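Local coordinates for protein peptidoglycan DD-endopeptidase ShyB (Vibrio cholerae, PDB 2GU1) that cleaves the peptide cross-links between peptidoglycan strands as a zinc-dependent DD-endopeptidase, probably letting the cell wall take in new glycans and expand, at residues L40-D46 / H259-Y265; R147-K153 / I167-K173; L183-F189 / N271-K275; H232-F237 / H311-E315. All blocks are in the same frame, centred on the assembly; numbering follows the deposited sequence.

Contact 1: residues L40-D46 / H259-Y265; sequences LDHLQLD and HPYAGNY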
# COMPACT_ATOMS: atom_id res chain seq x y z
N LEU A 40 2.98 -7.90 -12.35
CA LEU A 40 4.13 -8.18 -11.48
C LEU A 40 4.74 -6.87 -11.00
O LEU A 40 5.10 -6.74 -9.84
CB LEU A 40 5.19 -8.98 -12.25
CG LEU A 40 6.62 -9.01 -11.68
CD1 LEU A 40 6.62 -9.62 -10.30
CD2 LEU A 40 7.51 -9.82 -12.63
N ASP A 41 4.84 -5.91 -11.90
CA ASP A 41 5.44 -4.62 -11.58
C ASP A 41 4.54 -3.59 -10.90
O ASP A 41 4.97 -2.47 -10.63
CB ASP A 41 6.02 -4.02 -12.85
CG ASP A 41 7.09 -4.90 -13.44
OD1 ASP A 41 8.09 -5.15 -12.73
OD2 ASP A 41 6.95 -5.34 -14.60
N HIS A 42 3.30 -3.97 -10.60
CA HIS A 42 2.37 -3.04 -9.99
C HIS A 42 1.62 -3.65 -8.81
O HIS A 42 1.36 -2.97 -7.81
CB HIS A 42 1.39 -2.56 -11.06
CG HIS A 42 2.07 -2.09 -12.30
ND1 HIS A 42 2.69 -0.86 -12.39
CD2 HIS A 42 2.29 -2.71 -13.49
CE1 HIS A 42 3.27 -0.74 -13.57
NE2 HIS A 42 3.04 -1.85 -14.25
N LEU A 43 1.29 -4.93 -8.95
CA LEU A 43 0.57 -5.71 -7.94
C LEU A 43 -0.68 -4.97 -7.44
O LEU A 43 -0.92 -4.87 -6.24
CB LEU A 43 1.49 -6.06 -6.77
CG LEU A 43 2.72 -6.91 -7.11
CD1 LEU A 43 3.62 -7.02 -5.90
CD2 LEU A 43 2.29 -8.30 -7.58
N GLN A 44 -1.46 -4.46 -8.39
CA GLN A 44 -2.70 -3.74 -8.08
C GLN A 44 -3.87 -4.72 -7.93
O GLN A 44 -4.72 -4.58 -7.05
CB GLN A 44 -3.04 -2.77 -9.21
CG GLN A 44 -1.91 -1.84 -9.64
CD GLN A 44 -1.88 -0.56 -8.85
OE1 GLN A 44 -1.78 -0.57 -7.62
NE2 GLN A 44 -1.97 0.57 -9.55
N LEU A 45 -3.91 -5.71 -8.80
CA LEU A 45 -5.01 -6.68 -8.81
C LEU A 45 -5.11 -7.60 -7.60
O LEU A 45 -6.18 -8.15 -7.33
CB LEU A 45 -4.97 -7.48 -10.11
CG LEU A 45 -5.22 -6.56 -11.33
CD1 LEU A 45 -4.85 -7.28 -12.62
CD2 LEU A 45 -6.69 -6.11 -11.34
N ASP A 46 -4.02 -7.77 -6.86
CA ASP A 46 -4.06 -8.64 -5.68
C ASP A 46 -4.82 -7.98 -4.53
O ASP A 46 -5.28 -8.66 -3.61
CB ASP A 46 -2.64 -8.96 -5.21
CG ASP A 46 -2.11 -10.25 -5.78
OD1 ASP A 46 -1.01 -10.65 -5.38
OD2 ASP A 46 -2.79 -10.87 -6.63
N HIS A 259 2.42 -15.27 -5.47
CA HIS A 259 2.05 -14.79 -6.79
C HIS A 259 2.81 -15.57 -7.86
O HIS A 259 3.99 -15.85 -7.72
CB HIS A 259 2.36 -13.30 -6.86
CG HIS A 259 1.80 -12.61 -8.07
ND1 HIS A 259 2.38 -12.71 -9.32
CD2 HIS A 259 0.75 -11.77 -8.21
CE1 HIS A 259 1.71 -11.95 -10.17
NE2 HIS A 259 0.72 -11.37 -9.52
N PRO A 260 2.12 -15.93 -8.96
CA PRO A 260 2.76 -16.69 -10.05
C PRO A 260 4.01 -16.02 -10.61
O PRO A 260 4.96 -16.69 -11.02
CB PRO A 260 1.65 -16.78 -11.10
CG PRO A 260 0.39 -16.70 -10.29
CD PRO A 260 0.71 -15.65 -9.27
N TYR A 261 4.02 -14.69 -10.61
CA TYR A 261 5.15 -13.95 -11.15
C TYR A 261 6.00 -13.23 -10.11
O TYR A 261 7.22 -13.17 -10.24
CB TYR A 261 4.63 -12.97 -12.20
CG TYR A 261 4.02 -13.71 -13.37
CD1 TYR A 261 4.82 -14.21 -14.39
CD2 TYR A 261 2.66 -14.02 -13.39
CE1 TYR A 261 4.29 -15.01 -15.41
CE2 TYR A 261 2.11 -14.82 -14.40
CZ TYR A 261 2.94 -15.31 -15.40
OH TYR A 261 2.41 -16.12 -16.38
N ALA A 262 5.36 -12.69 -9.08
CA ALA A 262 6.10 -11.99 -8.03
C ALA A 262 6.58 -13.01 -7.00
O ALA A 262 7.31 -12.68 -6.07
CB ALA A 262 5.22 -10.95 -7.36
N GLY A 263 6.17 -14.26 -7.19
CA GLY A 263 6.55 -15.33 -6.28
C GLY A 263 5.96 -15.05 -4.91
O GLY A 263 4.92 -14.39 -4.80
N ASN A 264 6.60 -15.56 -3.86
CA ASN A 264 6.14 -15.30 -2.50
C ASN A 264 6.48 -13.85 -2.17
O ASN A 264 7.62 -13.41 -2.36
CB ASN A 264 6.85 -16.22 -1.50
CG ASN A 264 6.51 -17.68 -1.70
OD1 ASN A 264 5.35 -18.06 -1.66
ND2 ASN A 264 7.53 -18.50 -1.90
N TYR A 265 5.49 -13.09 -1.70
CA TYR A 265 5.78 -11.71 -1.36
C TYR A 265 5.04 -11.24 -0.14
O TYR A 265 4.05 -11.85 0.30
CB TYR A 265 5.55 -10.78 -2.58
CG TYR A 265 4.13 -10.36 -2.87
CD1 TYR A 265 3.59 -9.21 -2.28
CD2 TYR A 265 3.35 -11.06 -3.79
CE1 TYR A 265 2.30 -8.77 -2.61
CE2 TYR A 265 2.06 -10.62 -4.12
CZ TYR A 265 1.55 -9.47 -3.54
OH TYR A 265 0.30 -9.01 -3.92
O HOH W 1 -0.62 -6.08 -3.76

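Contact 2: residues R147-K153 / I167-K173; sequences RFDILVK and IKAISFK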
# COMPACT_ATOMS: atom_id res chain seq x y z
N ARG A 147 -11.30 16.59 25.82
CA ARG A 147 -11.83 16.52 24.46
C ARG A 147 -10.71 16.40 23.43
O ARG A 147 -9.53 16.52 23.75
CB ARG A 147 -12.71 17.74 24.17
CG ARG A 147 -12.15 19.07 24.63
CD ARG A 147 -13.20 20.16 24.48
NE ARG A 147 -12.71 21.48 24.88
CZ ARG A 147 -13.46 22.59 24.86
NH1 ARG A 147 -14.72 22.54 24.46
NH2 ARG A 147 -12.94 23.75 25.24
N PHE A 148 -11.10 16.13 22.18
CA PHE A 148 -10.17 15.96 21.06
C PHE A 148 -10.70 16.61 19.78
O PHE A 148 -11.90 16.81 19.62
CB PHE A 148 -9.94 14.46 20.81
CG PHE A 148 -11.20 13.71 20.46
CD1 PHE A 148 -11.70 13.69 19.16
CD2 PHE A 148 -11.92 13.05 21.46
CE1 PHE A 148 -12.89 13.04 18.85
CE2 PHE A 148 -13.12 12.40 21.16
CZ PHE A 148 -13.61 12.39 19.86
N ASP A 149 -9.79 16.92 18.86
CA ASP A 149 -10.12 17.52 17.57
C ASP A 149 -9.20 16.88 16.55
O ASP A 149 -7.99 16.94 16.69
CB ASP A 149 -9.87 19.03 17.60
CG ASP A 149 -10.77 19.77 18.58
OD1 ASP A 149 -12.00 19.81 18.35
OD2 ASP A 149 -10.25 20.30 19.59
N ILE A 150 -9.79 16.27 15.52
CA ILE A 150 -9.02 15.61 14.47
C ILE A 150 -9.29 16.28 13.13
O ILE A 150 -10.43 16.34 12.68
CB ILE A 150 -9.45 14.14 14.33
CG1 ILE A 150 -9.49 13.47 15.71
CG2 ILE A 150 -8.49 13.40 13.39
CD1 ILE A 150 -8.15 13.49 16.47
N LEU A 151 -8.24 16.79 12.48
CA LEU A 151 -8.42 17.43 11.17
C LEU A 151 -8.13 16.40 10.08
O LEU A 151 -7.02 15.87 10.00
CB LEU A 151 -7.49 18.64 11.01
CG LEU A 151 -7.69 19.33 9.65
CD1 LEU A 151 -9.05 20.01 9.64
CD2 LEU A 151 -6.59 20.36 9.39
N VAL A 152 -9.13 16.12 9.25
CA VAL A 152 -9.00 15.16 8.17
C VAL A 152 -9.25 15.83 6.81
O VAL A 152 -10.03 16.78 6.70
CB VAL A 152 -10.01 14.00 8.33
CG1 VAL A 152 -9.92 13.02 7.16
CG2 VAL A 152 -9.77 13.28 9.65
N LYS A 153 -8.55 15.35 5.79
CA LYS A 153 -8.71 15.85 4.44
C LYS A 153 -9.44 14.73 3.71
O LYS A 153 -9.02 13.58 3.76
CB LYS A 153 -7.36 16.09 3.77
CG LYS A 153 -6.72 17.41 4.14
CD LYS A 153 -5.50 17.69 3.26
CE LYS A 153 -5.03 19.13 3.42
NZ LYS A 153 -6.09 20.09 3.01
N ILE A 167 -5.61 11.85 7.68
CA ILE A 167 -5.60 12.64 8.91
C ILE A 167 -4.39 13.56 8.83
O ILE A 167 -3.27 13.10 8.57
CB ILE A 167 -5.46 11.74 10.15
CG1 ILE A 167 -6.56 10.68 10.15
CG2 ILE A 167 -5.46 12.59 11.41
CD1 ILE A 167 -6.59 9.81 11.42
N LYS A 168 -4.61 14.85 9.06
CA LYS A 168 -3.53 15.83 8.98
C LYS A 168 -3.08 16.36 10.33
O LYS A 168 -1.92 16.73 10.50
CB LYS A 168 -3.95 17.01 8.08
CG LYS A 168 -4.45 16.58 6.70
CD LYS A 168 -3.62 15.43 6.12
CE LYS A 168 -2.74 15.85 4.94
NZ LYS A 168 -1.74 16.91 5.28
N ALA A 169 -3.99 16.39 11.29
CA ALA A 169 -3.67 16.89 12.61
C ALA A 169 -4.49 16.19 13.69
O ALA A 169 -5.64 15.81 13.47
CB ALA A 169 -3.91 18.40 12.67
N ILE A 170 -3.88 16.05 14.86
CA ILE A 170 -4.50 15.39 16.00
C ILE A 170 -4.21 16.24 17.23
O ILE A 170 -3.06 16.56 17.50
CB ILE A 170 -3.88 13.98 16.21
CG1 ILE A 170 -4.14 13.11 14.97
CG2 ILE A 170 -4.43 13.34 17.47
CD1 ILE A 170 -3.45 11.76 15.02
N SER A 171 -5.25 16.63 17.96
CA SER A 171 -5.02 17.43 19.16
C SER A 171 -5.97 17.03 20.27
O SER A 171 -7.17 16.86 20.05
CB SER A 171 -5.18 18.92 18.86
OG SER A 171 -6.55 19.27 18.77
N PHE A 172 -5.42 16.87 21.47
CA PHE A 172 -6.22 16.50 22.63
C PHE A 172 -6.18 17.61 23.67
O PHE A 172 -5.12 18.10 24.04
CB PHE A 172 -5.70 15.20 23.27
CG PHE A 172 -6.07 13.95 22.50
CD1 PHE A 172 -5.35 13.56 21.38
CD2 PHE A 172 -7.14 13.17 22.91
CE1 PHE A 172 -5.69 12.40 20.68
CE2 PHE A 172 -7.49 12.01 22.21
CZ PHE A 172 -6.76 11.63 21.10
N LYS A 173 -7.36 18.01 24.14
CA LYS A 173 -7.45 19.03 25.17
C LYS A 173 -7.56 18.23 26.46
O LYS A 173 -8.65 17.81 26.85
CB LYS A 173 -8.71 19.88 24.96
CG LYS A 173 -9.05 20.18 23.49
CD LYS A 173 -7.86 20.70 22.68
CE LYS A 173 -7.35 22.06 23.17
NZ LYS A 173 -6.76 21.99 24.54
O HOH W 2 -6.38 19.03 15.40

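Contact 3: residues L183-F189 / N271-K275; sequences LAEDGRF and NSVYK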
# COMPACT_ATOMS: atom_id res chain seq x y z
N LEU A 183 0.86 16.05 10.68
CA LEU A 183 1.50 15.26 9.63
C LEU A 183 2.42 16.18 8.83
O LEU A 183 1.96 17.16 8.26
CB LEU A 183 0.43 14.66 8.71
CG LEU A 183 0.86 13.79 7.52
CD1 LEU A 183 1.72 12.65 7.99
CD2 LEU A 183 -0.38 13.26 6.81
N ALA A 184 3.70 15.85 8.80
CA ALA A 184 4.70 16.65 8.08
C ALA A 184 4.91 16.16 6.65
O ALA A 184 4.39 15.11 6.24
CB ALA A 184 6.03 16.62 8.83
N GLU A 185 5.69 16.94 5.91
CA GLU A 185 6.02 16.68 4.52
C GLU A 185 6.63 15.29 4.33
O GLU A 185 6.42 14.66 3.28
CB GLU A 185 6.99 17.76 4.02
CG GLU A 185 7.24 17.78 2.51
CD GLU A 185 8.11 16.64 2.03
OE1 GLU A 185 9.21 16.43 2.61
OE2 GLU A 185 7.71 15.94 1.08
N ASP A 186 7.36 14.81 5.34
CA ASP A 186 8.00 13.50 5.25
C ASP A 186 7.06 12.32 5.57
O ASP A 186 7.51 11.19 5.70
CB ASP A 186 9.25 13.46 6.16
CG ASP A 186 8.91 13.33 7.64
OD1 ASP A 186 7.76 13.61 8.03
OD2 ASP A 186 9.82 12.96 8.42
N GLY A 187 5.77 12.60 5.68
CA GLY A 187 4.82 11.54 5.95
C GLY A 187 4.74 11.02 7.37
O GLY A 187 4.12 9.99 7.62
N ARG A 188 5.37 11.72 8.31
CA ARG A 188 5.34 11.31 9.72
C ARG A 188 4.73 12.43 10.56
O ARG A 188 4.78 13.60 10.16
CB ARG A 188 6.75 11.02 10.24
CG ARG A 188 7.42 9.82 9.61
CD ARG A 188 8.72 9.48 10.34
NE ARG A 188 9.69 10.58 10.32
CZ ARG A 188 10.79 10.61 11.07
NH1 ARG A 188 11.04 9.61 11.90
NH2 ARG A 188 11.63 11.63 10.99
N PHE A 189 4.17 12.07 11.71
CA PHE A 189 3.58 13.05 12.63
C PHE A 189 4.62 13.57 13.61
O PHE A 189 5.40 12.78 14.16
CB PHE A 189 2.45 12.43 13.46
CG PHE A 189 1.14 12.36 12.74
CD1 PHE A 189 0.86 11.31 11.87
CD2 PHE A 189 0.18 13.35 12.93
CE1 PHE A 189 -0.37 11.25 11.20
CE2 PHE A 189 -1.05 13.30 12.25
CZ PHE A 189 -1.31 12.25 11.39
N ASN A 271 2.85 3.11 8.38
CA ASN A 271 1.97 4.14 8.91
C ASN A 271 0.98 4.53 7.82
O ASN A 271 0.88 3.83 6.81
CB ASN A 271 2.77 5.36 9.41
CG ASN A 271 3.37 6.18 8.29
OD1 ASN A 271 3.28 5.83 7.12
ND2 ASN A 271 4.01 7.30 8.66
N SER A 272 0.23 5.61 8.01
CA SER A 272 -0.76 6.03 7.03
C SER A 272 -0.22 6.35 5.64
O SER A 272 -0.97 6.38 4.67
CB SER A 272 -1.52 7.26 7.57
OG SER A 272 -0.62 8.29 7.95
N VAL A 273 1.09 6.57 5.54
CA VAL A 273 1.70 6.94 4.28
C VAL A 273 2.62 5.89 3.64
O VAL A 273 2.59 5.67 2.42
CB VAL A 273 2.51 8.26 4.47
CG1 VAL A 273 3.24 8.64 3.19
CG2 VAL A 273 1.57 9.39 4.91
N TYR A 274 3.43 5.23 4.46
CA TYR A 274 4.42 4.26 3.98
C TYR A 274 4.11 2.76 4.07
O TYR A 274 3.53 2.29 5.04
CB TYR A 274 5.74 4.48 4.71
CG TYR A 274 6.38 5.82 4.47
CD1 TYR A 274 7.20 6.03 3.35
CD2 TYR A 274 6.19 6.88 5.36
CE1 TYR A 274 7.80 7.25 3.13
CE2 TYR A 274 6.80 8.12 5.14
CZ TYR A 274 7.61 8.29 4.02
OH TYR A 274 8.25 9.49 3.82
N LYS A 275 4.52 2.04 3.03
CA LYS A 275 4.40 0.59 2.98
C LYS A 275 5.67 0.12 2.27
O LYS A 275 6.29 0.88 1.52
CB LYS A 275 3.20 0.14 2.14
CG LYS A 275 1.81 0.53 2.63
CD LYS A 275 0.76 -0.07 1.69
CE LYS A 275 -0.67 0.28 2.10
NZ LYS A 275 -0.99 1.72 1.87

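Contact 4: residues H232-F237 / H311-E315; sequences HNGTDF and HLHFE. With ZN (zinc ion), chain B.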
# COMPACT_ATOMS: atom_id res chain seq x y z
N HIS A 232 10.51 -0.47 -13.49
CA HIS A 232 11.06 -1.33 -12.45
C HIS A 232 10.77 -0.48 -11.23
O HIS A 232 11.46 0.50 -10.97
CB HIS A 232 12.56 -1.53 -12.61
CG HIS A 232 13.13 -2.50 -11.62
ND1 HIS A 232 14.20 -2.20 -10.81
CD2 HIS A 232 12.76 -3.77 -11.30
CE1 HIS A 232 14.48 -3.24 -10.04
NE2 HIS A 232 13.62 -4.20 -10.32
N ASN A 233 9.72 -0.84 -10.51
CA ASN A 233 9.28 -0.08 -9.35
C ASN A 233 9.92 -0.46 -8.01
O ASN A 233 9.33 -0.22 -6.95
CB ASN A 233 7.75 -0.18 -9.26
CG ASN A 233 7.06 0.62 -10.35
OD1 ASN A 233 6.05 0.19 -10.90
ND2 ASN A 233 7.61 1.79 -10.66
N GLY A 234 11.11 -1.03 -8.05
CA GLY A 234 11.77 -1.41 -6.81
C GLY A 234 13.28 -1.49 -6.97
O GLY A 234 13.81 -1.14 -8.03
N THR A 235 13.96 -1.94 -5.93
CA THR A 235 15.41 -2.06 -5.97
C THR A 235 15.78 -3.53 -5.80
O THR A 235 15.25 -4.21 -4.92
CB THR A 235 16.06 -1.23 -4.84
OG1 THR A 235 15.64 0.13 -4.93
CG2 THR A 235 17.57 -1.29 -4.93
N ASP A 236 16.68 -4.03 -6.64
CA ASP A 236 17.10 -5.43 -6.54
C ASP A 236 18.44 -5.57 -5.82
O ASP A 236 19.42 -4.94 -6.20
CB ASP A 236 17.23 -6.05 -7.94
CG ASP A 236 15.90 -6.12 -8.65
OD1 ASP A 236 14.87 -5.87 -7.98
OD2 ASP A 236 15.89 -6.44 -9.85
N PHE A 237 18.45 -6.39 -4.76
CA PHE A 237 19.67 -6.65 -3.97
C PHE A 237 20.19 -8.05 -4.29
O PHE A 237 19.41 -8.99 -4.49
CB PHE A 237 19.37 -6.53 -2.47
CG PHE A 237 19.07 -5.13 -2.02
CD1 PHE A 237 20.06 -4.15 -2.02
CD2 PHE A 237 17.78 -4.77 -1.63
CE1 PHE A 237 19.77 -2.84 -1.64
CE2 PHE A 237 17.48 -3.47 -1.24
CZ PHE A 237 18.48 -2.49 -1.25
N HIS A 311 17.19 -13.03 -6.29
CA HIS A 311 17.42 -11.68 -5.80
C HIS A 311 16.20 -11.21 -5.04
O HIS A 311 15.10 -11.75 -5.20
CB HIS A 311 17.67 -10.70 -6.96
CG HIS A 311 16.46 -10.45 -7.80
ND1 HIS A 311 15.96 -11.38 -8.69
CD2 HIS A 311 15.65 -9.36 -7.90
CE1 HIS A 311 14.90 -10.87 -9.30
NE2 HIS A 311 14.69 -9.65 -8.84
N LEU A 312 16.39 -10.19 -4.21
CA LEU A 312 15.29 -9.62 -3.48
C LEU A 312 14.88 -8.36 -4.24
O LEU A 312 15.73 -7.55 -4.63
CB LEU A 312 15.71 -9.22 -2.06
CG LEU A 312 14.66 -8.44 -1.27
CD1 LEU A 312 13.55 -9.38 -0.81
CD2 LEU A 312 15.31 -7.79 -0.06
N HIS A 313 13.59 -8.23 -4.50
CA HIS A 313 13.07 -7.05 -5.16
C HIS A 313 12.38 -6.31 -4.01
O HIS A 313 11.39 -6.81 -3.46
CB HIS A 313 12.05 -7.44 -6.23
CG HIS A 313 11.30 -6.29 -6.81
ND1 HIS A 313 11.67 -5.67 -7.99
CD2 HIS A 313 10.21 -5.61 -6.36
CE1 HIS A 313 10.84 -4.67 -8.24
NE2 HIS A 313 9.94 -4.62 -7.27
N PHE A 314 12.91 -5.15 -3.65
CA PHE A 314 12.38 -4.35 -2.54
C PHE A 314 11.67 -3.09 -3.03
O PHE A 314 12.15 -2.41 -3.95
CB PHE A 314 13.55 -3.98 -1.59
CG PHE A 314 13.16 -3.08 -0.44
CD1 PHE A 314 12.25 -3.50 0.52
CD2 PHE A 314 13.73 -1.82 -0.31
CE1 PHE A 314 11.91 -2.67 1.60
CE2 PHE A 314 13.40 -0.98 0.74
CZ PHE A 314 12.48 -1.41 1.71
N GLU A 315 10.53 -2.78 -2.42
CA GLU A 315 9.78 -1.59 -2.81
C GLU A 315 9.35 -0.75 -1.63
O GLU A 315 9.06 -1.27 -0.55
CB GLU A 315 8.53 -1.99 -3.62
CG GLU A 315 8.81 -2.35 -5.07
CD GLU A 315 7.54 -2.73 -5.84
OE1 GLU A 315 6.44 -2.26 -5.47
OE2 GLU A 315 7.65 -3.48 -6.83
ZN ZN B . 13.27 -5.88 -9.24

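Contact 1: residues L40-D46 / H259-Y265
An interdomain contact, mostly apolar with one hydrogen bond at one end, joins the loop that follows helix 29-38 to the turn between strands 251-259 and 265-269. L43 bridges two rings: CD2 lies 4.1 Å from the centroid of the H259 ring, 26° off the ring normal, and CD1 lies 4.0 Å from the centroid of the Y265 ring, 15° off the normal, so each methyl makes a CH-pi contact. L40 extends the patch, its CD1 3.5 Å from A262 CB and its CB 4.0 Å from Y261 CB. The pairing brings the LysM-like domain onto the M23 peptidase domain. The H259 ring is held from within its own turn, where ND1 accepts from Y261 N (2.9 Å) and A262 N (3.0 Å). At the far end Y265 OH donates to D46 OD1 at 2.6 Å, and a water donates both to L43 O (2.8 Å) and to Y265 OH (3.1 Å). The side chain of L40 is about 8 Å from the catalytic zinc.

Contact 2: residues R147-K153 / I167-K173
Six backbone hydrogen bonds, plus one weak one, zip strands 147-153 and 167-173 into an antiparallel hairpin. R147 and K173 exchange a pair (R147 N to K173 O 3.1 Å, K173 N to R147 O 2.7 Å), as do D149 and S171 (D149 N to S171 O 2.9 Å, S171 N to D149 O 3.0 Å). L151 N donates to A169 O at 2.9 Å, but L151 O receives both K168 N (2.8 Å) and, weakly, A169 N (3.3 Å), a classic beta bulge. A water also donates to D149 O. Strand 97-106 takes up the outward backbone groups of F148, I150 and V152; S104 bonds D149 OD1, while D178 and E100 form salt bridges with K173 and K153. I150 CG2 meets I167 CG2 at 3.7 Å under helix 122-132, and F111 meets the F148 and F172 rings edge-to-face. D149 and K173, on the face with S171, thus have polar partners, whereas the face with F148, I150, I167 and F172 is apolar and suits the helical layer of this Csd3-like domain.

Contact 3: residues L183-F189 / N271-K275
G187, Y274 and V273 lose the most surface here, with 50, 41 and 33 Å² covered. G187 ends a type I beta turn that starts at A184, closed by G187 N to A184 O at 2.9 Å. Space demands a residue without a side chain: an ideal CB would fall 2.8 Å from Y274 CE2, a clash, whereas the real G187 CA sits 4.0 Å from Y274 CE2. Y274 reaches past it, and its OH donates to D186 O at 2.6 Å. V273 fills the gap beside them, CG2 lying 3.8 Å from G187 O and 4.5 Å from L183 CD1. N271 ND2 adds a weak bond to G187 O (2.9 Å), while its OD1 shapes its own segment as an Asx turn and Asx motif, accepting from V273 N (2.8 Å) and Y274 N (2.7 Å). The D186 carboxylate makes a second Asx turn through R188 N to OD1 (3.1 Å) and a salt bridge from R188 NE to OD2 (3.0 Å), with Y190 bonded to both side chains. The Csd3-like domain therefore meets the M23 domain mainly through two backbone carbonyls, one bonded by the Y274 hydroxyl and one weakly by the N271 amide, while the D186 and R188 charges pair within the turn.

Contact 4: residues H232-F237 / H311-E315
Strands 235-237 and 312-315 run antiparallel, their axes 4.7 Å apart at closest approach and their directions at 145°. T235 and F314 form one hydrogen-bonded pair (T235 N to F314 O 2.7 Å, F314 N to T235 O 2.8 Å); F237 and L312 form the other (F237 N to L312 O 3.0 Å, L312 N to F237 O 3.3 Å). Between them D236 and H313 make a non-hydrogen-bonded pair, CA to CA 4.6 Å, so both side chains leave the same face. There they bind the zinc ion: D236 OD1, H313 ND1 and H232 NE2 each lie 2.0 Å from ZN, H232 arriving from the loop just before the strand. Sharing the metal brings these atoms close, D236 OD1 to H313 ND1 at 3.2 Å and H232 NE2 to D236 OD1 at 3.1 Å, without hydrogen bonds between them. H313 NE2, turned from the metal, donates to E315 OE2 at 2.6 Å; E315 in turn forms a salt bridge with R277, and H232 ND1 bonds to G216 O. On the opposite face, shared with T235, F237 CD2 meets L312 CD2 at 4.2 Å, and F237 CE2 meets F314 CB at 4.0 Å. The H-x-x-x-D and H-x-H sequences are those of M23 (lysostaphin-type) peptidases. One carboxylate and two imidazoles hold the catalytic zinc, and the hydrogen bond to E315 probably orients the H313 ring and would be expected to strengthen it as a ligand.

How the contacts relate
The M23 domain takes part in contacts 1, 3 and 4, and two of these tie it to other domains. Contact 4 holds the zinc. Contact 1 sets the LysM-like domain beside it, centres about 13 Å apart, and the two touch where D41 meets N233; the side chain of L40 is about 7 Å from that of H313. Contact 3 joins the Csd3-like domain about 22 Å from contact 4, centre to centre, yet strands 274-281 and 312-318 are neighbours in one sheet. Contact 2 lies farthest from the metal site, its centre about 37 Å from that of contact 4, but it continues into contact 3 through a probable hydrogen bond between K168 O and L183 N (2.9 Å).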